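Local coordinates for extracellular solute-binding protein, family 5 (Chelativorans sp., PDB 6WM6) that binds EDTA and other aminopolycarboxylates in the periplasm and probably hands them to an ABC transporter for uptake, at residues Pro82-Val87 with Asp98-Ala103; Tyr115-Asp120 with Lys170-Thr175; Asp133-Trp138 with Leu163-Thr168. One frame throughout, in Å; residues are numbered along the deposited sequence.

Interaction 1 of 3, residues Pro82-Val87 with Asp98-Ala103; sequences PSAFMV and DLLESA
A classic beta bulge, in which Glu-101 and Ser-102 both face Arg-116, interrupts the start of edge strand 100-108, and the chain around it packs against the loop 82-84 that leads into strand 85-87. The extra residue in the bulge brings Leu-100 and Ala-103, three positions apart, both toward this loop. The contact is apolar and buried. Leu-99, with CG anti to its backbone N (chi1 176°), puts CD2 3.6 Å from Ser-83 O and, more loosely, 4.4 Å from Pro-82 CB. The same Ser-83 carbonyl is bonded to the side-chain amide of Asn-96, so the methyl lies beside an oxygen that is already satisfied; Ser-83 OG is bonded to Met-188 O. Leu-100 differs, with CG anti to the carbonyl carbon (chi1 -62°), and its CD1 comes 3.6 Å from Ala-84 O and 4.1 Å from Ala-84 CB. Phe-85 starts out away from segment 98-103, yet its ring returns to it: CZ lies 3.9 Å from Ala-103 CB, which meets the ring obliquely. Met-95, on the strand paired with 85-87, touches Phe-85, Leu-100 and Ala-103 together and so fills in the same apolar layer. The nearest CA atoms, of Ala-84 and Leu-99, are 7.0 Å apart, too far for strand pairing; leucine methyls of one segment meet carbonyls and apolar side chains of the other. Such a join between a two-stranded hairpin and the bulged edge of a four-stranded antiparallel sheet is consistent with the additional small domain of the family 5 solute-binding fold.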
loop_
_atom_site.group_PDB
_atom_site.type_symbol
_atom_site.label_atom_id
_atom_site.label_comp_id
_atom_site.label_asym_id
_atom_site.label_seq_id
_atom_site.Cartn_x
_atom_site.Cartn_y
_atom_site.Cartn_z
ATOM N N PRO A 82 -18.809 -2.174 -0.556
ATOM C CA PRO A 82 -18.945 -1.045 -1.486
ATOM C C PRO A 82 -18.051 0.112 -1.071
ATOM O O PRO A 82 -17.759 0.306 0.113
ATOM C CB PRO A 82 -20.432 -0.671 -1.380
ATOM C CG PRO A 82 -20.903 -1.233 -0.099
ATOM C CD PRO A 82 -19.951 -2.284 0.372
ATOM N N SER A 83 -17.604 0.876 -2.073
ATOM C CA SER A 83 -16.639 1.955 -1.902
ATOM C C SER A 83 -17.186 3.220 -2.548
ATOM O O SER A 83 -17.722 3.172 -3.654
ATOM C CB SER A 83 -15.287 1.626 -2.583
ATOM O OG SER A 83 -14.754 0.389 -2.114
ATOM N N ALA A 84 -16.990 4.386 -1.905
ATOM C CA ALA A 84 -17.398 5.637 -2.534
ATOM C C ALA A 84 -16.560 5.936 -3.773
ATOM O O ALA A 84 -17.111 6.294 -4.826
ATOM C CB ALA A 84 -17.334 6.794 -1.526
ATOM N N PHE A 85 -15.225 5.825 -3.656
ATOM C CA PHE A 85 -14.295 5.972 -4.754
ATOM C C PHE A 85 -13.364 4.778 -4.747
ATOM O O PHE A 85 -13.179 4.120 -3.723
ATOM C CB PHE A 85 -13.423 7.244 -4.618
ATOM C CG PHE A 85 -14.182 8.540 -4.739
ATOM C CD1 PHE A 85 -14.965 9.017 -3.703
ATOM C CD2 PHE A 85 -14.095 9.288 -5.902
ATOM C CE1 PHE A 85 -15.672 10.219 -3.822
ATOM C CE2 PHE A 85 -14.800 10.489 -6.023
ATOM C CZ PHE A 85 -15.596 10.941 -4.989
ATOM N N MET A 86 -12.764 4.490 -5.908
ATOM C CA MET A 86 -11.844 3.368 -6.055
ATOM C C MET A 86 -10.610 3.798 -6.819
ATOM O O MET A 86 -10.693 4.525 -7.820
ATOM C CB MET A 86 -12.535 2.227 -6.777
ATOM C CG MET A 86 -11.683 0.975 -6.959
ATOM S SD MET A 86 -10.921 0.367 -5.441
ATOM C CE MET A 86 -12.329 0.376 -4.319
ATOM N N VAL A 87 -9.456 3.353 -6.332
ATOM C CA VAL A 87 -8.187 3.646 -6.992
ATOM C C VAL A 87 -8.044 2.805 -8.248
ATOM O O VAL A 87 -8.255 1.580 -8.211
ATOM C CB VAL A 87 -7.012 3.394 -6.039
ATOM C CG1 VAL A 87 -5.718 3.891 -6.686
ATOM C CG2 VAL A 87 -7.228 4.084 -4.684
ATOM N N ASP A 98 -21.887 2.816 -9.503
ATOM C CA ASP A 98 -22.866 1.804 -9.095
ATOM C C ASP A 98 -23.502 2.177 -7.764
ATOM O O ASP A 98 -24.709 1.996 -7.569
ATOM C CB ASP A 98 -22.202 0.432 -9.012
ATOM C CG ASP A 98 -21.775 -0.106 -10.388
ATOM O OD1 ASP A 98 -22.444 0.231 -11.381
ATOM O OD2 ASP A 98 -20.805 -0.894 -10.413
ATOM N N LEU A 99 -22.711 2.728 -6.850
ATOM C CA LEU A 99 -23.176 3.144 -5.540
ATOM C C LEU A 99 -23.739 4.554 -5.532
ATOM O O LEU A 99 -24.770 4.809 -4.887
ATOM C CB LEU A 99 -22.044 3.060 -4.523
ATOM C CG LEU A 99 -22.350 3.561 -3.135
ATOM C CD1 LEU A 99 -23.388 2.676 -2.443
ATOM C CD2 LEU A 99 -21.062 3.578 -2.317
ATOM N N LEU A 100 -23.093 5.478 -6.227
ATOM C CA LEU A 100 -23.373 6.896 -6.096
ATOM C C LEU A 100 -23.874 7.509 -7.388
ATOM O O LEU A 100 -23.330 7.259 -8.478
ATOM C CB LEU A 100 -22.107 7.672 -5.679
ATOM C CG LEU A 100 -21.505 7.303 -4.335
ATOM C CD1 LEU A 100 -20.201 8.053 -4.126
ATOM C CD2 LEU A 100 -22.497 7.641 -3.224
ATOM N N GLU A 101 -24.900 8.353 -7.268
ATOM C CA GLU A 101 -25.234 9.269 -8.354
ATOM C C GLU A 101 -24.202 10.385 -8.455
ATOM O O GLU A 101 -23.785 10.764 -9.560
ATOM C CB GLU A 101 -26.626 9.863 -8.122
ATOM C CG GLU A 101 -27.064 10.849 -9.191
ATOM C CD GLU A 101 -28.306 11.627 -8.791
ATOM O OE1 GLU A 101 -29.006 11.195 -7.851
ATOM O OE2 GLU A 101 -28.564 12.687 -9.403
ATOM N N SER A 102 -23.765 10.918 -7.315
ATOM C CA SER A 102 -22.837 12.032 -7.297
ATOM C C SER A 102 -22.166 12.144 -5.939
ATOM O O SER A 102 -22.659 11.649 -4.918
ATOM C CB SER A 102 -23.557 13.336 -7.635
ATOM O OG SER A 102 -24.614 13.600 -6.723
ATOM N N ALA A 103 -21.025 12.820 -5.950
ATOM C CA ALA A 103 -20.296 13.211 -4.751
ATOM C C ALA A 103 -19.681 14.555 -5.103
ATOM O O ALA A 103 -18.987 14.668 -6.127
ATOM C CB ALA A 103 -19.226 12.199 -4.403
#

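Interaction 2 of 3, residues Tyr115-Asp120 with Lys170-Thr175; sequences YRIRED and KVVTAT
Strands 115-117 and 171-175 run antiparallel at 159°, with Tyr-115 and Val-172 a hydrogen-bonded pair and Arg-116 and Val-171 a non-hydrogen-bonded one. Tyr-115 N reaches Val-172 O at 2.8 Å, nearly straight at 169°, and the return bond from Val-172 N to Tyr-115 O closes the ring; Ile-117 N adds a third bond, to Lys-170 O. On the buried face Tyr-115 CB packs on Val-172 CB, and its ring edge at CD1 lies by Val-172 O; the ring also meets Phe-134 and Phe-187, while Ile-117 CD1 crosses obliquely to Val-172 CG2 at 4.0 Å. On the other face Arg-116 runs extended alongside Val-171, its NH1 3.4 Å from Val-171 CG2 and one guanidinium face laid against CG1. Lys-170 bends at chi2 (-72°), crosses Ile-117 at about a right angle and passes CD 3.6 Å from Ile-117 O. Its NZ has its strongest partner in Ile-129 O, and also bonds to Arg-118 O at 2.9 Å and weakly to Glu-119 O. The ammonium is gripped by carbonyls whose dipoles would probably favour its charged form, while the bonds tie Arg-118 and Glu-119 to Lys-170 past the strand end.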
loop_
_atom_site.group_PDB
_atom_site.type_symbol
_atom_site.label_atom_id
_atom_site.label_comp_id
_atom_site.label_asym_id
_atom_site.label_seq_id
_atom_site.Cartn_x
_atom_site.Cartn_y
_atom_site.Cartn_z
ATOM N N TYR A 115 -23.024 13.523 -0.743
ATOM C CA TYR A 115 -23.095 12.262 -1.466
ATOM C C TYR A 115 -24.560 11.988 -1.779
ATOM O O TYR A 115 -25.415 12.063 -0.887
ATOM C CB TYR A 115 -22.545 11.095 -0.641
ATOM C CG TYR A 115 -21.113 11.228 -0.173
ATOM C CD1 TYR A 115 -20.819 11.853 1.027
ATOM C CD2 TYR A 115 -20.046 10.727 -0.924
ATOM C CE1 TYR A 115 -19.514 11.974 1.472
ATOM C CE2 TYR A 115 -18.743 10.858 -0.497
ATOM C CZ TYR A 115 -18.477 11.481 0.698
ATOM O OH TYR A 115 -17.178 11.637 1.149
ATOM N N ARG A 116 -24.866 11.659 -3.019
ATOM C CA ARG A 116 -26.197 11.204 -3.411
ATOM C C ARG A 116 -26.055 9.741 -3.812
ATOM O O ARG A 116 -25.401 9.425 -4.818
ATOM C CB ARG A 116 -26.780 12.076 -4.516
ATOM C CG ARG A 116 -27.080 13.488 -3.996
ATOM C CD ARG A 116 -27.617 14.461 -5.045
ATOM N NE ARG A 116 -27.676 15.819 -4.493
ATOM C CZ ARG A 116 -28.692 16.308 -3.785
ATOM N NH1 ARG A 116 -29.766 15.567 -3.546
ATOM N NH2 ARG A 116 -28.639 17.548 -3.321
ATOM N N ILE A 117 -26.607 8.852 -2.982
ATOM C CA ILE A 117 -26.540 7.413 -3.181
ATOM C C ILE A 117 -27.613 7.009 -4.172
ATOM O O ILE A 117 -28.759 7.484 -4.102
ATOM C CB ILE A 117 -26.754 6.711 -1.828
ATOM C CG1 ILE A 117 -25.719 7.177 -0.808
ATOM C CG2 ILE A 117 -26.728 5.192 -2.009
ATOM C CD1 ILE A 117 -26.071 6.723 0.613
ATOM N N ARG A 118 -27.273 6.100 -5.101
ATOM C CA ARG A 118 -28.290 5.609 -6.030
ATOM C C ARG A 118 -29.437 4.949 -5.281
ATOM O O ARG A 118 -29.229 4.194 -4.330
ATOM C CB ARG A 118 -27.686 4.602 -7.009
ATOM C CG ARG A 118 -26.822 5.258 -8.074
ATOM C CD ARG A 118 -26.403 4.266 -9.147
ATOM N NE ARG A 118 -27.537 3.645 -9.831
ATOM C CZ ARG A 118 -27.766 2.328 -9.886
ATOM N NH1 ARG A 118 -26.940 1.452 -9.310
ATOM N NH2 ARG A 118 -28.831 1.880 -10.542
ATOM N N GLU A 119 -30.656 5.198 -5.757
ATOM C CA GLU A 119 -31.824 4.592 -5.131
ATOM C C GLU A 119 -31.714 3.076 -5.114
ATOM O O GLU A 119 -32.058 2.440 -4.110
ATOM C CB GLU A 119 -33.093 5.068 -5.843
ATOM C CG GLU A 119 -33.418 6.525 -5.534
ATOM C CD GLU A 119 -34.710 6.993 -6.167
ATOM O OE1 GLU A 119 -34.950 8.221 -6.183
ATOM O OE2 GLU A 119 -35.485 6.139 -6.644
ATOM N N ASP A 120 -31.194 2.481 -6.189
ATOM C CA ASP A 120 -31.128 1.026 -6.311
ATOM C C ASP A 120 -29.956 0.387 -5.578
ATOM O O ASP A 120 -29.862 -0.847 -5.557
ATOM C CB ASP A 120 -31.089 0.621 -7.776
ATOM C CG ASP A 120 -32.374 0.926 -8.513
ATOM O OD1 ASP A 120 -33.410 1.133 -7.844
ATOM O OD2 ASP A 120 -32.351 0.953 -9.764
ATOM N N LYS A 170 -30.837 8.799 1.246
ATOM C CA LYS A 170 -29.963 8.724 0.075
ATOM C C LYS A 170 -29.128 9.970 -0.161
ATOM O O LYS A 170 -28.279 9.945 -1.055
ATOM C CB LYS A 170 -30.769 8.376 -1.175
ATOM C CG LYS A 170 -31.424 6.977 -1.120
ATOM C CD LYS A 170 -30.388 5.858 -1.271
ATOM C CE LYS A 170 -31.020 4.457 -1.279
ATOM N NZ LYS A 170 -30.029 3.416 -1.677
ATOM N N VAL A 171 -29.294 11.029 0.626
ATOM C CA VAL A 171 -28.487 12.238 0.511
ATOM C C VAL A 171 -27.746 12.435 1.826
ATOM O O VAL A 171 -28.374 12.630 2.878
ATOM C CB VAL A 171 -29.328 13.470 0.164
ATOM C CG1 VAL A 171 -28.423 14.679 -0.057
ATOM C CG2 VAL A 171 -30.171 13.225 -1.071
ATOM N N VAL A 172 -26.419 12.384 1.776
ATOM C CA VAL A 172 -25.553 12.415 2.952
ATOM C C VAL A 172 -24.693 13.664 2.863
ATOM O O VAL A 172 -24.015 13.881 1.856
ATOM C CB VAL A 172 -24.666 11.156 3.015
ATOM C CG1 VAL A 172 -23.766 11.198 4.240
ATOM C CG2 VAL A 172 -25.515 9.913 3.001
ATOM N N THR A 173 -24.706 14.476 3.915
ATOM C CA THR A 173 -23.959 15.731 3.960
ATOM C C THR A 173 -22.905 15.669 5.057
ATOM O O THR A 173 -23.241 15.512 6.239
ATOM C CB THR A 173 -24.907 16.910 4.188
ATOM O OG1 THR A 173 -25.882 16.963 3.134
ATOM C CG2 THR A 173 -24.153 18.237 4.213
ATOM N N ALA A 174 -21.636 15.783 4.653
ATOM C CA ALA A 174 -20.493 15.806 5.562
ATOM C C ALA A 174 -19.994 17.237 5.702
ATOM O O ALA A 174 -19.647 17.873 4.699
ATOM C CB ALA A 174 -19.361 14.937 5.020
ATOM N N THR A 175 -19.951 17.733 6.928
ATOM C CA THR A 175 -19.412 19.058 7.216
ATOM C C THR A 175 -18.101 18.905 7.989
ATOM O O THR A 175 -18.067 18.208 9.008
ATOM C CB THR A 175 -20.408 19.898 8.018
ATOM O OG1 THR A 175 -21.653 19.981 7.310
ATOM C CG2 THR A 175 -19.862 21.318 8.220
#

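Interaction 3 of 3, residues Asp133-Trp138 with Leu163-Thr168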
loop_
_atom_site.group_PDB
_atom_site.type_symbol
_atom_site.label_atom_id
_atom_site.label_comp_id
_atom_site.label_asym_id
_atom_site.label_seq_id
_atom_site.Cartn_x
_atom_site.Cartn_y
_atom_site.Cartn_z
ATOM N N ASP A 133 -25.177 3.822 6.825
ATOM C CA ASP A 133 -23.914 3.143 6.605
ATOM C C ASP A 133 -22.742 4.122 6.602
ATOM O O ASP A 133 -21.672 3.811 7.141
ATOM C CB ASP A 133 -23.999 2.344 5.301
ATOM C CG ASP A 133 -25.158 1.355 5.322
ATOM O OD1 ASP A 133 -25.252 0.593 6.312
ATOM O OD2 ASP A 133 -25.991 1.371 4.389
ATOM N N PHE A 134 -22.919 5.309 6.010
ATOM C CA PHE A 134 -21.883 6.334 6.097
ATOM C C PHE A 134 -21.658 6.732 7.554
ATOM O O PHE A 134 -20.515 6.849 7.997
ATOM C CB PHE A 134 -22.268 7.571 5.263
ATOM C CG PHE A 134 -22.018 7.427 3.780
ATOM C CD1 PHE A 134 -22.788 6.574 3.006
ATOM C CD2 PHE A 134 -21.029 8.173 3.164
ATOM C CE1 PHE A 134 -22.552 6.454 1.637
ATOM C CE2 PHE A 134 -20.786 8.061 1.797
ATOM C CZ PHE A 134 -21.555 7.199 1.044
ATOM N N ILE A 135 -22.738 6.945 8.311
ATOM C CA ILE A 135 -22.618 7.404 9.690
ATOM C C ILE A 135 -21.940 6.355 10.558
ATOM O O ILE A 135 -21.056 6.686 11.366
ATOM C CB ILE A 135 -24.007 7.819 10.224
ATOM C CG1 ILE A 135 -24.423 9.118 9.534
ATOM C CG2 ILE A 135 -23.977 8.005 11.726
ATOM C CD1 ILE A 135 -25.888 9.466 9.698
ATOM N N TYR A 136 -22.317 5.080 10.406
ATOM C CA TYR A 136 -21.653 4.032 11.176
ATOM C C TYR A 136 -20.154 4.032 10.903
ATOM O O TYR A 136 -19.336 4.033 11.833
ATOM C CB TYR A 136 -22.261 2.659 10.874
ATOM C CG TYR A 136 -21.543 1.517 11.550
ATOM C CD1 TYR A 136 -21.880 1.138 12.841
ATOM C CD2 TYR A 136 -20.525 0.828 10.918
ATOM C CE1 TYR A 136 -21.219 0.080 13.477
ATOM C CE2 TYR A 136 -19.854 -0.211 11.538
ATOM C CZ TYR A 136 -20.205 -0.579 12.816
ATOM O OH TYR A 136 -19.520 -1.612 13.414
ATOM N N PHE A 137 -19.763 4.038 9.632
ATOM C CA PHE A 137 -18.338 3.962 9.344
ATOM C C PHE A 137 -17.590 5.164 9.899
ATOM O O PHE A 137 -16.523 5.021 10.516
ATOM C CB PHE A 137 -18.096 3.831 7.847
ATOM C CG PHE A 137 -16.660 3.551 7.501
ATOM C CD1 PHE A 137 -16.028 2.430 8.010
ATOM C CD2 PHE A 137 -15.931 4.418 6.713
ATOM C CE1 PHE A 137 -14.717 2.150 7.717
ATOM C CE2 PHE A 137 -14.601 4.147 6.400
ATOM C CZ PHE A 137 -13.994 3.011 6.903
ATOM N N TRP A 138 -18.125 6.369 9.666
ATOM C CA TRP A 138 -17.517 7.576 10.226
ATOM C C TRP A 138 -17.344 7.485 11.737
ATOM O O TRP A 138 -16.273 7.818 12.264
ATOM C CB TRP A 138 -18.391 8.776 9.855
ATOM C CG TRP A 138 -18.088 10.079 10.565
ATOM C CD1 TRP A 138 -16.967 10.832 10.458
ATOM C CD2 TRP A 138 -18.967 10.775 11.447
ATOM N NE1 TRP A 138 -17.082 11.963 11.251
ATOM C CE2 TRP A 138 -18.309 11.951 11.848
ATOM C CE3 TRP A 138 -20.263 10.525 11.925
ATOM C CZ2 TRP A 138 -18.881 12.870 12.721
ATOM C CZ3 TRP A 138 -20.831 11.430 12.790
ATOM C CH2 TRP A 138 -20.141 12.600 13.180
ATOM N N LEU A 163 -22.222 14.694 10.234
ATOM C CA LEU A 163 -22.546 13.830 9.108
ATOM C C LEU A 163 -24.026 13.520 9.216
ATOM O O LEU A 163 -24.446 12.813 10.144
ATOM C CB LEU A 163 -21.697 12.563 9.137
ATOM C CG LEU A 163 -21.763 11.672 7.894
ATOM C CD1 LEU A 163 -21.340 12.412 6.663
ATOM C CD2 LEU A 163 -20.861 10.466 8.121
ATOM N N GLU A 164 -24.820 14.046 8.296
ATOM C CA GLU A 164 -26.274 13.987 8.392
ATOM C C GLU A 164 -26.848 13.435 7.100
ATOM O O GLU A 164 -26.195 13.446 6.052
ATOM C CB GLU A 164 -26.862 15.374 8.684
ATOM C CG GLU A 164 -26.311 15.987 9.981
ATOM C CD GLU A 164 -26.919 17.335 10.335
ATOM O OE1 GLU A 164 -27.438 18.034 9.438
ATOM O OE2 GLU A 164 -26.873 17.702 11.531
ATOM N N GLN A 165 -28.063 12.912 7.176
ATOM C CA GLN A 165 -28.761 12.378 6.019
ATOM C C GLN A 165 -30.171 12.930 5.962
ATOM O O GLN A 165 -30.748 13.345 6.977
ATOM C CB GLN A 165 -28.806 10.849 6.018
ATOM C CG GLN A 165 -29.615 10.249 7.155
ATOM C CD GLN A 165 -29.507 8.740 7.212
ATOM O OE1 GLN A 165 -29.576 8.052 6.186
ATOM N NE2 GLN A 165 -29.348 8.205 8.415
ATOM N N ASP A 166 -30.721 12.954 4.753
ATOM C CA ASP A 166 -32.084 13.414 4.532
ATOM C C ASP A 166 -33.075 12.313 4.906
ATOM O O ASP A 166 -32.699 11.212 5.307
ATOM C CB ASP A 166 -32.278 13.812 3.068
ATOM C CG ASP A 166 -32.358 12.603 2.167
ATOM O OD1 ASP A 166 -31.544 11.662 2.352
ATOM O OD2 ASP A 166 -33.252 12.562 1.290
ATOM N N GLU A 167 -34.372 12.599 4.726
ATOM C CA GLU A 167 -35.391 11.644 5.131
ATOM C C GLU A 167 -35.387 10.382 4.282
ATOM O O GLU A 167 -35.788 9.314 4.762
ATOM C CB GLU A 167 -36.778 12.299 5.073
ATOM C CG GLU A 167 -37.924 11.353 5.423
ATOM C CD GLU A 167 -37.756 10.700 6.786
ATOM O OE1 GLU A 167 -37.496 11.428 7.768
ATOM O OE2 GLU A 167 -37.880 9.459 6.870
ATOM N N THR A 168 -34.940 10.468 3.026
ATOM C CA THR A 168 -34.903 9.271 2.191
ATOM C C THR A 168 -33.734 8.366 2.534
ATOM O O THR A 168 -33.733 7.202 2.126
ATOM C CB THR A 168 -34.827 9.616 0.697
ATOM O OG1 THR A 168 -33.508 10.087 0.379
ATOM C CG2 THR A 168 -35.867 10.657 0.315
#
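Helix 133-138 lies across from strand 163-165 with an axis separation of 8.7 Å and nearly opposite direction (165°). The first residue to touch is Phe-134: its carbonyl oxygen, already the acceptor for Trp-138 N within the helix, has Leu-163 CD2 3.6 Å away, while its ring leads off to meet those of Tyr-115 and Phe-187. Ile-135 slides past Leu-163 in the opposite sense, CG1 lying 4.0 Å from Leu-163 CG, and carries CD1 on to within 3.7 Å of Leu-163 O. That CD1 also approaches Gln-165 NE2 at 3.9 Å, the two side chains crossing at about a right angle. Gln-165 occupies the crowded first torsion (chi1 65°); its chain is extended beyond CG, and NE2 hydrogen-bonds to Asp-132 OD1, just before the segment. One turn beyond Phe-134, Trp-138 closes the contact. Its CB is only 3.5 Å from Leu-163 CD2, and Leu-163 CB sits over the six-membered ring, 3.9 Å from the centroid and 18° off the normal, a CH-pi contact. The indole NE1 bonds to Ile-160 O, which helps hold the ring's rotation beneath the leucine. An alanine here would take away the indole face under Leu-163 and the donor to Ile-160 O, and would probably loosen the helix on the strand. Leu-163 projects from the sheet beside Val-172 and Ala-174 of the next strand, and its side chain packs among Phe-134, Ile-135 and Trp-138, as is characteristic of an alpha+beta layer, a helix packed on one face of an antiparallel sheet.

All three interactions bear on the four-stranded antiparallel sheet of strands 100-108, 111-117, 171-176 and 160-165. Interaction 2 joins its two central strands by backbone bonds and has one face, that of Arg-116 and Val-171, partly open to solvent; interactions 1 and 3 are buried, apolar contacts, one made by each outermost strand, with hairpin and helix respectively. Interaction 1 connects to interaction 2 where Glu-101 N lies 2.7 Å from Arg-116 O, a probable hydrogen bond. Interaction 3 is nested inside the loop that interaction 2 closes, and the two share the pairing of Thr-173 with Glu-164. Backbone bonds hold the strands together, whereas hairpin and helix meet the sheet mainly through hydrocarbon, helped by helix-strand side-chain hydrogen bonds.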